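Local coordinates for inosine-uridine nucleoside N-ribohydrolase (Xanthomonas oryzae pv. oryzae, PDB 4KL0), which binds calcium and probably belongs to the nucleoside hydrolases that cleave N-glycosidic bonds, although its own activity as a bacterial effector is not established, at residues G82-R86 against A119-A123; L224-Y230 against N315-T321; L333-T337 against V347-G351. All coordinates share one frame; numbering follows the deposited sequence.

Contact 1 (G82-R86 against A119-A123); sequences GVFDR and ALRAA
The Arg86 guanidinium has Leu120 CD2 over one face, displaced toward the rim, and Gly82 O at its edge, in the guanidinium plane. Leu120 CD2 comes within 3.2 Å of Arg86 NE, an apolar cover laid on a cationic plane. At the edge, Arg86 NH1 donates to Gly82 O over 2.8 Å, with 158° at the hydrogen. That carbonyl also accepts the helical bond from Arg86 N, and the two donors reach it from opposite faces of its plane. Past a chain extended from CG to NE, a chi4 of 78° turns the guanidinium back to this oxygen, one helical turn earlier. The bond probably helps hold the guanidinium plane against which Leu120 packs. Arg86 NH1 also lies 3.1 Å from Leu120 O.

Next to it, the backbones come close: Gly82 CA directs a CA-H...O contact at Leu120 O (3.2 Å, 163° at the hydrogen), and Ala122 CB sits 3.8 Å from Gly82 N. Val83 CG2 touches Leu120 CD1 at 4.2 Å, and both residues also pack on helix 248-269. The contact is plain packing of a long loop on the C-terminal turn of helix 70-86, one of the helices flanking the sheet of this Rossmann-like nucleoside hydrolase fold.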
loop_
_atom_site.group_PDB
_atom_site.type_symbol
_atom_site.label_atom_id
_atom_site.label_comp_id
_atom_site.label_asym_id
_atom_site.label_seq_id
_atom_site.Cartn_x
_atom_site.Cartn_y
_atom_site.Cartn_z
ATOM N N GLY A 82 -15.786 1.576 -3.886
ATOM C CA GLY A 82 -16.665 1.567 -2.714
ATOM C C GLY A 82 -16.068 2.173 -1.448
ATOM O O GLY A 82 -16.757 2.872 -0.680
ATOM N N VAL A 83 -14.782 1.906 -1.201
ATOM C CA VAL A 83 -14.108 2.476 -0.055
ATOM C C VAL A 83 -13.852 3.970 -0.233
ATOM O O VAL A 83 -14.173 4.762 0.665
ATOM C CB VAL A 83 -12.797 1.733 0.236
ATOM C CG1 VAL A 83 -11.929 2.494 1.285
ATOM C CG2 VAL A 83 -13.083 0.293 0.695
ATOM N N PHE A 84 -13.381 4.388 -1.412
ATOM C CA PHE A 84 -13.227 5.835 -1.655
ATOM C C PHE A 84 -14.549 6.610 -1.482
ATOM O O PHE A 84 -14.545 7.684 -0.899
ATOM C CB PHE A 84 -12.590 6.097 -3.017
ATOM C CG PHE A 84 -11.193 5.585 -3.122
ATOM C CD1 PHE A 84 -10.221 5.941 -2.177
ATOM C CD2 PHE A 84 -10.862 4.755 -4.169
ATOM C CE1 PHE A 84 -8.901 5.415 -2.302
ATOM C CE2 PHE A 84 -9.569 4.222 -4.315
ATOM C CZ PHE A 84 -8.607 4.586 -3.387
ATOM N N ASP A 85 -15.637 6.014 -1.948
ATOM C CA ASP A 85 -16.971 6.627 -1.785
ATOM C C ASP A 85 -17.316 6.838 -0.297
ATOM O O ASP A 85 -17.759 7.925 0.129
ATOM C CB ASP A 85 -18.031 5.731 -2.413
ATOM C CG ASP A 85 -18.020 5.738 -3.939
ATOM O OD1 ASP A 85 -17.385 6.620 -4.592
ATOM O OD2 ASP A 85 -18.693 4.829 -4.476
ATOM N N ARG A 86 -17.066 5.818 0.523
ATOM C CA ARG A 86 -17.342 5.867 1.992
ATOM C C ARG A 86 -16.362 6.748 2.781
ATOM O O ARG A 86 -16.595 7.118 3.931
ATOM C CB ARG A 86 -17.333 4.448 2.531
ATOM C CG ARG A 86 -18.500 3.674 1.952
ATOM C CD ARG A 86 -18.418 2.195 2.308
ATOM N NE ARG A 86 -19.614 1.435 1.905
ATOM C CZ ARG A 86 -19.883 1.015 0.668
ATOM N NH1 ARG A 86 -19.127 1.341 -0.364
ATOM N NH2 ARG A 86 -20.992 0.308 0.445
ATOM N N ALA A 119 -19.645 -6.656 0.433
ATOM C CA ALA A 119 -20.722 -5.662 0.527
ATOM C C ALA A 119 -20.225 -4.252 0.378
ATOM O O ALA A 119 -21.016 -3.294 0.426
ATOM C CB ALA A 119 -21.432 -5.797 1.883
ATOM N N LEU A 120 -18.916 -4.070 0.259
ATOM C CA LEU A 120 -18.416 -2.721 0.081
ATOM C C LEU A 120 -18.273 -2.342 -1.394
ATOM O O LEU A 120 -17.975 -1.194 -1.710
ATOM C CB LEU A 120 -17.103 -2.494 0.854
ATOM C CG LEU A 120 -17.226 -2.354 2.379
ATOM C CD1 LEU A 120 -15.933 -1.796 2.970
ATOM C CD2 LEU A 120 -18.355 -1.437 2.712
ATOM N N ARG A 121 -18.498 -3.282 -2.313
ATOM C CA ARG A 121 -18.251 -2.999 -3.717
ATOM C C ARG A 121 -19.209 -1.952 -4.291
ATOM O O ARG A 121 -20.432 -2.027 -4.066
ATOM C CB ARG A 121 -18.387 -4.260 -4.548
ATOM C CG ARG A 121 -17.220 -5.243 -4.342
ATOM C CD ARG A 121 -17.491 -6.522 -5.100
ATOM N NE ARG A 121 -18.522 -7.303 -4.434
ATOM C CZ ARG A 121 -18.845 -8.558 -4.747
ATOM N NH1 ARG A 121 -18.214 -9.216 -5.750
ATOM N NH2 ARG A 121 -19.797 -9.161 -4.028
ATOM N N ALA A 122 -18.665 -0.993 -5.032
ATOM C CA ALA A 122 -19.500 -0.076 -5.818
ATOM C C ALA A 122 -20.039 -0.909 -6.984
ATOM O O ALA A 122 -19.599 -2.055 -7.202
ATOM C CB ALA A 122 -18.693 1.070 -6.334
ATOM N N ALA A 123 -20.992 -0.367 -7.736
ATOM C CA ALA A 123 -21.466 -1.036 -8.964
ATOM C C ALA A 123 -20.357 -1.156 -10.038
ATOM O O ALA A 123 -19.450 -0.300 -10.094
ATOM C CB ALA A 123 -22.668 -0.282 -9.533
#

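Contact 2 (L224-Y230 against N315-T321); sequences LTKEAAY and NLYDPLT. With CA (calcium ion), chain B.
Tyr317 reaches from the first turn of helix 317-325 across to helix 226-231, and its ring runs past Ala229 and Lys226 to Tyr230 and Asn315. With CG anti to the carbonyl carbon (chi1 -51°), the ring is carried toward helix 226-231. Tyr317 CG lies 4.1 Å from Ala229 CB, and Tyr317 CD1 closes on the same methyl to 3.4 Å, a tight fit. One atom further, Tyr317 CE1 touches Lys226 CB at 3.7 Å; both methyl and methylene come obliquely to the ring. At the tip, Tyr317 OH stands near the plane of the Tyr230 ring, at its edge, by CE1. Tyr317 OH accepts a hydrogen bond from Asn315 ND2 (2.9 Å), 24° out of the amide plane, and water 2 links it to Tyr230 OH. The Asn315 amide in turn lies at the Tyr230 edge, its plane inclined to the ring, while Lys226 O sits over the centre of one ring face.

The two short helical segments cross nearly at right angles, 99°, in the nucleoside hydrolase fold, where the turn after strand 221-224 packs beside a calcium-binding helix start. Asp318, next to Tyr317, takes no part in this packing and binds the calcium ion through OD2 at 2.4 Å; Asp35, Asp42 and the carbonyl of Ile151 share the metal. Its OD1 accepts from water 3, itself a calcium ligand.

Water 1 joins the backbones, donating to Ala229 O and accepting from Leu316 N. Deeper in, Leu320 CD1 packs against Ala229 CA at 3.5 Å. Leu224 CD1 touches Leu320 O, and Leu224 CD2 is 3.7 Å from Thr321 OG1, whose hydroxyl donates to Tyr317 O.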
loop_
_atom_site.group_PDB
_atom_site.type_symbol
_atom_site.label_atom_id
_atom_site.label_comp_id
_atom_site.label_asym_id
_atom_site.label_seq_id
_atom_site.Cartn_x
_atom_site.Cartn_y
_atom_site.Cartn_z
ATOM N N LEU A 224 10.620 0.358 -0.317
ATOM C CA LEU A 224 10.419 0.085 1.101
ATOM C C LEU A 224 10.216 -1.413 1.233
ATOM O O LEU A 224 9.467 -2.001 0.452
ATOM C CB LEU A 224 9.134 0.760 1.608
ATOM C CG LEU A 224 8.927 0.674 3.132
ATOM C CD1 LEU A 224 8.558 2.009 3.699
ATOM C CD2 LEU A 224 7.842 -0.438 3.553
ATOM N N THR A 225 10.848 -2.034 2.204
ATOM C CA THR A 225 10.884 -3.496 2.249
ATOM C C THR A 225 10.129 -3.981 3.493
ATOM O O THR A 225 9.769 -3.218 4.427
ATOM C CB THR A 225 12.329 -3.976 2.347
ATOM O OG1 THR A 225 12.850 -3.597 3.622
ATOM C CG2 THR A 225 13.147 -3.334 1.284
ATOM N N LYS A 226 9.847 -5.264 3.555
ATOM C CA LYS A 226 9.044 -5.768 4.665
ATOM C C LYS A 226 9.697 -5.514 6.053
ATOM O O LYS A 226 8.991 -5.348 7.033
ATOM C CB LYS A 226 8.744 -7.273 4.450
ATOM C CG LYS A 226 10.013 -8.121 4.420
ATOM C CD LYS A 226 9.748 -9.528 3.905
ATOM C CE LYS A 226 11.028 -10.392 4.036
ATOM N NZ LYS A 226 10.655 -11.849 4.110
ATOM N N GLU A 227 11.042 -5.468 6.108
ATOM C CA GLU A 227 11.737 -5.190 7.378
ATOM C C GLU A 227 11.424 -3.821 7.990
ATOM O O GLU A 227 11.441 -3.646 9.238
ATOM C CB GLU A 227 13.251 -5.398 7.189
ATOM C CG GLU A 227 13.585 -6.886 6.981
ATOM C CD GLU A 227 13.465 -7.330 5.526
ATOM O OE1 GLU A 227 13.322 -6.450 4.614
ATOM O OE2 GLU A 227 13.526 -8.568 5.289
ATOM N N ALA A 228 11.116 -2.855 7.126
ATOM C CA ALA A 228 10.719 -1.514 7.560
ATOM C C ALA A 228 9.398 -1.616 8.307
ATOM O O ALA A 228 9.197 -0.970 9.330
ATOM C CB ALA A 228 10.584 -0.595 6.355
ATOM N N ALA A 229 8.469 -2.439 7.806
ATOM C CA ALA A 229 7.193 -2.578 8.519
ATOM C C ALA A 229 7.281 -3.281 9.873
ATOM O O ALA A 229 6.540 -2.933 10.819
ATOM C CB ALA A 229 6.132 -3.277 7.643
ATOM N N TYR A 230 8.163 -4.290 9.983
ATOM C CA TYR A 230 8.280 -5.038 11.231
ATOM C C TYR A 230 8.576 -4.062 12.361
ATOM O O TYR A 230 8.026 -4.146 13.473
ATOM C CB TYR A 230 9.416 -6.085 11.139
ATOM C CG TYR A 230 9.244 -7.139 10.063
ATOM C CD1 TYR A 230 8.014 -7.432 9.527
ATOM C CD2 TYR A 230 10.340 -7.869 9.591
ATOM C CE1 TYR A 230 7.867 -8.432 8.534
ATOM C CE2 TYR A 230 10.207 -8.842 8.596
ATOM C CZ TYR A 230 8.977 -9.120 8.079
ATOM O OH TYR A 230 8.876 -10.114 7.122
ATOM N N ASN A 315 1.721 -5.964 10.911
ATOM C CA ASN A 315 2.459 -5.131 9.949
ATOM C C ASN A 315 1.592 -4.273 9.008
ATOM O O ASN A 315 0.527 -4.753 8.542
ATOM C CB ASN A 315 3.362 -6.031 9.130
ATOM C CG ASN A 315 4.385 -6.726 9.990
ATOM O OD1 ASN A 315 4.863 -6.166 10.996
ATOM N ND2 ASN A 315 4.755 -7.943 9.596
ATOM N N LEU A 316 1.999 -3.020 8.785
ATOM C CA LEU A 316 1.320 -2.122 7.804
ATOM C C LEU A 316 2.273 -1.738 6.645
ATOM O O LEU A 316 2.785 -0.609 6.546
ATOM C CB LEU A 316 0.773 -0.841 8.487
ATOM C CG LEU A 316 -0.396 -1.094 9.439
ATOM C CD1 LEU A 316 -0.865 0.197 10.205
ATOM C CD2 LEU A 316 -1.546 -1.835 8.684
ATOM N N TYR A 317 2.473 -2.643 5.700
ATOM C CA TYR A 317 3.496 -2.406 4.707
ATOM C C TYR A 317 3.121 -1.290 3.765
ATOM O O TYR A 317 3.900 -0.406 3.477
ATOM C CB TYR A 317 3.692 -3.666 3.835
ATOM C CG TYR A 317 3.912 -4.938 4.623
ATOM C CD1 TYR A 317 5.168 -5.259 5.103
ATOM C CD2 TYR A 317 2.854 -5.816 4.854
ATOM C CE1 TYR A 317 5.379 -6.439 5.828
ATOM C CE2 TYR A 317 3.038 -6.989 5.584
ATOM C CZ TYR A 317 4.299 -7.285 6.060
ATOM O OH TYR A 317 4.495 -8.468 6.771
ATOM N N ASP A 318 1.898 -1.340 3.282
ATOM C CA ASP A 318 1.517 -0.378 2.273
ATOM C C ASP A 318 1.319 1.055 2.820
ATOM O O ASP A 318 1.695 2.041 2.147
ATOM C CB ASP A 318 0.263 -0.871 1.542
ATOM C CG ASP A 318 0.528 -2.099 0.706
ATOM O OD1 ASP A 318 1.694 -2.478 0.486
ATOM O OD2 ASP A 318 -0.430 -2.718 0.193
ATOM N N PRO A 319 0.734 1.208 4.011
ATOM C CA PRO A 319 0.620 2.571 4.534
ATOM C C PRO A 319 1.982 3.178 4.758
ATOM O O PRO A 319 2.146 4.364 4.479
ATOM C CB PRO A 319 -0.038 2.338 5.888
ATOM C CG PRO A 319 -0.931 1.190 5.637
ATOM C CD PRO A 319 -0.113 0.256 4.762
ATOM N N LEU A 320 2.948 2.397 5.226
ATOM C CA LEU A 320 4.273 2.951 5.396
ATOM C C LEU A 320 4.882 3.362 4.066
ATOM O O LEU A 320 5.658 4.313 4.004
ATOM C CB LEU A 320 5.190 1.944 6.090
ATOM C CG LEU A 320 4.848 1.817 7.576
ATOM C CD1 LEU A 320 5.535 0.533 8.163
ATOM C CD2 LEU A 320 5.342 3.044 8.356
ATOM N N THR A 321 4.595 2.622 3.003
ATOM C CA THR A 321 5.115 2.969 1.661
ATOM C C THR A 321 4.603 4.339 1.234
ATOM O O THR A 321 5.360 5.158 0.728
ATOM C CB THR A 321 4.714 1.872 0.653
ATOM O OG1 THR A 321 5.274 0.638 1.125
ATOM C CG2 THR A 321 5.247 2.148 -0.726
HETATM CA CA CA B . -0.897 -4.378 -1.452
HETATM O O HOH W 1 3.967 -1.722 10.179
HETATM O O HOH W 2 6.393 -10.319 6.421
HETATM O O HOH W 3 1.663 -4.723 -0.680
HETATM O O HOH W 4 -0.897 -5.922 0.497
HETATM O O HOH W 5 0.128 -6.573 -2.382
#

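Contact 3 (L333-T337 against V347-G351); sequences LFQPT and VEHVG
An antiparallel beta bridge at the edge of the mixed sheet joins these segments: Thr337, at the start of the outermost strand 337-338, pairs with His349 of strand 347-350. Strand 347-350 in turn runs parallel to strand 221-224, so strand 337-338, antiparallel to it, finishes one side of an otherwise parallel, Rossmann-like sheet. Thr337 and His349 form a hydrogen-bonded pair. Thr337 N donates to His349 O at 2.9 Å, nearly straight at 173° and in the carbonyl plane. The return bond, His349 N to Thr337 O, spans 2.8 Å, with the donor tilted 22° from the carbonyl plane. The same two oxygens take CA-H...O contacts, His349 O from Pro336 CA and Thr337 O from Glu348 CA.

Before the bridge the chain comes off helix 327-333 and covers the strand with apolar groups. The Pro336 ring and the Val350 side chain lie side by side and point the same way, with Pro336 CG 3.9 Å from Val350 CG2. Glu348 stretches past the proline, its carboxylate oxygen OE2 3.8 Å from Pro336 CB, while OE1 makes a salt bridge with Arg222 on strand 221-224. Thr337 OG1 hydrogen-bonds to Glu354 OE2.

Phe334 and Val350 meet at about a right angle. The two methyls of Val350 divide the work: CG2 serves the proline, while CG1, anti to the backbone N (chi1 -177°), comes obliquely to the phenyl ring. Leu333 CB lies over the centre of one face of that ring, and Phe334 CD1 touches Val350 CG1 at 3.8 Å.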
loop_
_atom_site.group_PDB
_atom_site.type_symbol
_atom_site.label_atom_id
_atom_site.label_comp_id
_atom_site.label_asym_id
_atom_site.label_seq_id
_atom_site.Cartn_x
_atom_site.Cartn_y
_atom_site.Cartn_z
ATOM N N LEU A 333 9.855 10.471 9.533
ATOM C CA LEU A 333 9.960 9.102 10.031
ATOM C C LEU A 333 11.176 8.341 9.534
ATOM O O LEU A 333 11.601 7.377 10.191
ATOM C CB LEU A 333 8.699 8.292 9.626
ATOM C CG LEU A 333 7.337 8.860 10.044
ATOM C CD1 LEU A 333 6.262 7.958 9.437
ATOM C CD2 LEU A 333 7.170 8.929 11.560
ATOM N N PHE A 334 11.697 8.713 8.371
ATOM C CA PHE A 334 12.646 7.861 7.661
ATOM C C PHE A 334 13.942 8.555 7.270
ATOM O O PHE A 334 14.008 9.764 7.051
ATOM C CB PHE A 334 12.050 7.297 6.364
ATOM C CG PHE A 334 10.710 6.658 6.520
ATOM C CD1 PHE A 334 10.560 5.446 7.157
ATOM C CD2 PHE A 334 9.574 7.246 5.926
ATOM C CE1 PHE A 334 9.299 4.881 7.287
ATOM C CE2 PHE A 334 8.330 6.643 6.000
ATOM C CZ PHE A 334 8.181 5.490 6.694
ATOM N N GLN A 335 14.986 7.743 7.151
ATOM C CA GLN A 335 16.249 8.201 6.613
ATOM C C GLN A 335 16.685 7.156 5.578
ATOM O O GLN A 335 17.494 6.271 5.899
ATOM C CB GLN A 335 17.251 8.255 7.753
ATOM C CG GLN A 335 18.581 8.836 7.442
ATOM C CD GLN A 335 19.509 8.753 8.676
ATOM O OE1 GLN A 335 19.127 9.176 9.785
ATOM N NE2 GLN A 335 20.714 8.166 8.488
ATOM N N PRO A 336 16.119 7.222 4.349
ATOM C CA PRO A 336 16.388 6.233 3.294
ATOM C C PRO A 336 17.880 6.133 3.001
ATOM O O PRO A 336 18.612 7.124 3.096
ATOM C CB PRO A 336 15.663 6.819 2.071
ATOM C CG PRO A 336 14.511 7.598 2.687
ATOM C CD PRO A 336 15.151 8.245 3.913
ATOM N N THR A 337 18.337 4.936 2.655
ATOM C CA THR A 337 19.757 4.725 2.331
ATOM C C THR A 337 19.978 4.663 0.818
ATOM O O THR A 337 19.309 3.905 0.108
ATOM C CB THR A 337 20.258 3.404 3.039
ATOM O OG1 THR A 337 20.145 3.543 4.469
ATOM C CG2 THR A 337 21.712 3.044 2.615
ATOM N N VAL A 347 18.387 5.427 -6.448
ATOM C CA VAL A 347 17.608 4.323 -5.906
ATOM C C VAL A 347 17.788 4.249 -4.395
ATOM O O VAL A 347 18.860 3.981 -3.902
ATOM C CB VAL A 347 17.991 2.979 -6.581
ATOM C CG1 VAL A 347 17.166 1.824 -5.916
ATOM C CG2 VAL A 347 17.779 3.020 -8.088
ATOM N N GLU A 348 16.744 4.505 -3.615
ATOM C CA GLU A 348 16.894 4.505 -2.186
ATOM C C GLU A 348 16.232 3.323 -1.526
ATOM O O GLU A 348 15.175 2.852 -1.992
ATOM C CB GLU A 348 16.279 5.786 -1.604
ATOM C CG GLU A 348 17.002 7.039 -2.024
ATOM C CD GLU A 348 16.266 8.228 -1.490
ATOM O OE1 GLU A 348 15.054 8.329 -1.780
ATOM O OE2 GLU A 348 16.876 9.039 -0.771
ATOM N N HIS A 349 16.815 2.870 -0.415
ATOM C CA HIS A 349 16.292 1.728 0.291
ATOM C C HIS A 349 15.738 2.125 1.640
ATOM O O HIS A 349 16.381 2.872 2.421
ATOM C CB HIS A 349 17.399 0.657 0.442
ATOM C CG HIS A 349 17.040 -0.446 1.392
ATOM N ND1 HIS A 349 17.725 -0.674 2.567
ATOM C CD2 HIS A 349 16.045 -1.361 1.358
ATOM C CE1 HIS A 349 17.166 -1.683 3.219
ATOM N NE2 HIS A 349 16.160 -2.136 2.494
ATOM N N VAL A 350 14.520 1.669 1.944
ATOM C CA VAL A 350 14.007 1.818 3.305
ATOM C C VAL A 350 13.712 0.461 3.956
ATOM O O VAL A 350 12.666 -0.161 3.670
ATOM C CB VAL A 350 12.711 2.699 3.387
ATOM C CG1 VAL A 350 12.244 2.897 4.858
ATOM C CG2 VAL A 350 12.932 4.061 2.688
ATOM N N GLY A 351 14.630 0.011 4.820
ATOM C CA GLY A 351 14.452 -1.181 5.627
ATOM C C GLY A 351 14.397 -0.882 7.113
ATOM O O GLY A 351 13.981 0.206 7.519
#

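Contact 2 lies deepest, its centre about 9 Å from that of the chain, and is the one that holds a calcium ligand; contacts 1 and 3 are partly buried, on opposite sides of the chain's centre. Contacts 2 and 3 touch: Thr225 N probably hydrogen-bonds to Val350 O at 3.0 Å, carrying the sheet from strand 221-224 into strand 347-350. Contact 1 stands apart, its nearest atoms about 12 Å from contact 2. Chemistry follows place. At the sheet edge, direct backbone bonds join the segments; between the central helices, apolar packing and bridging waters do so; at the end of helix 70-86, a loop packs against an arginine and a glycine.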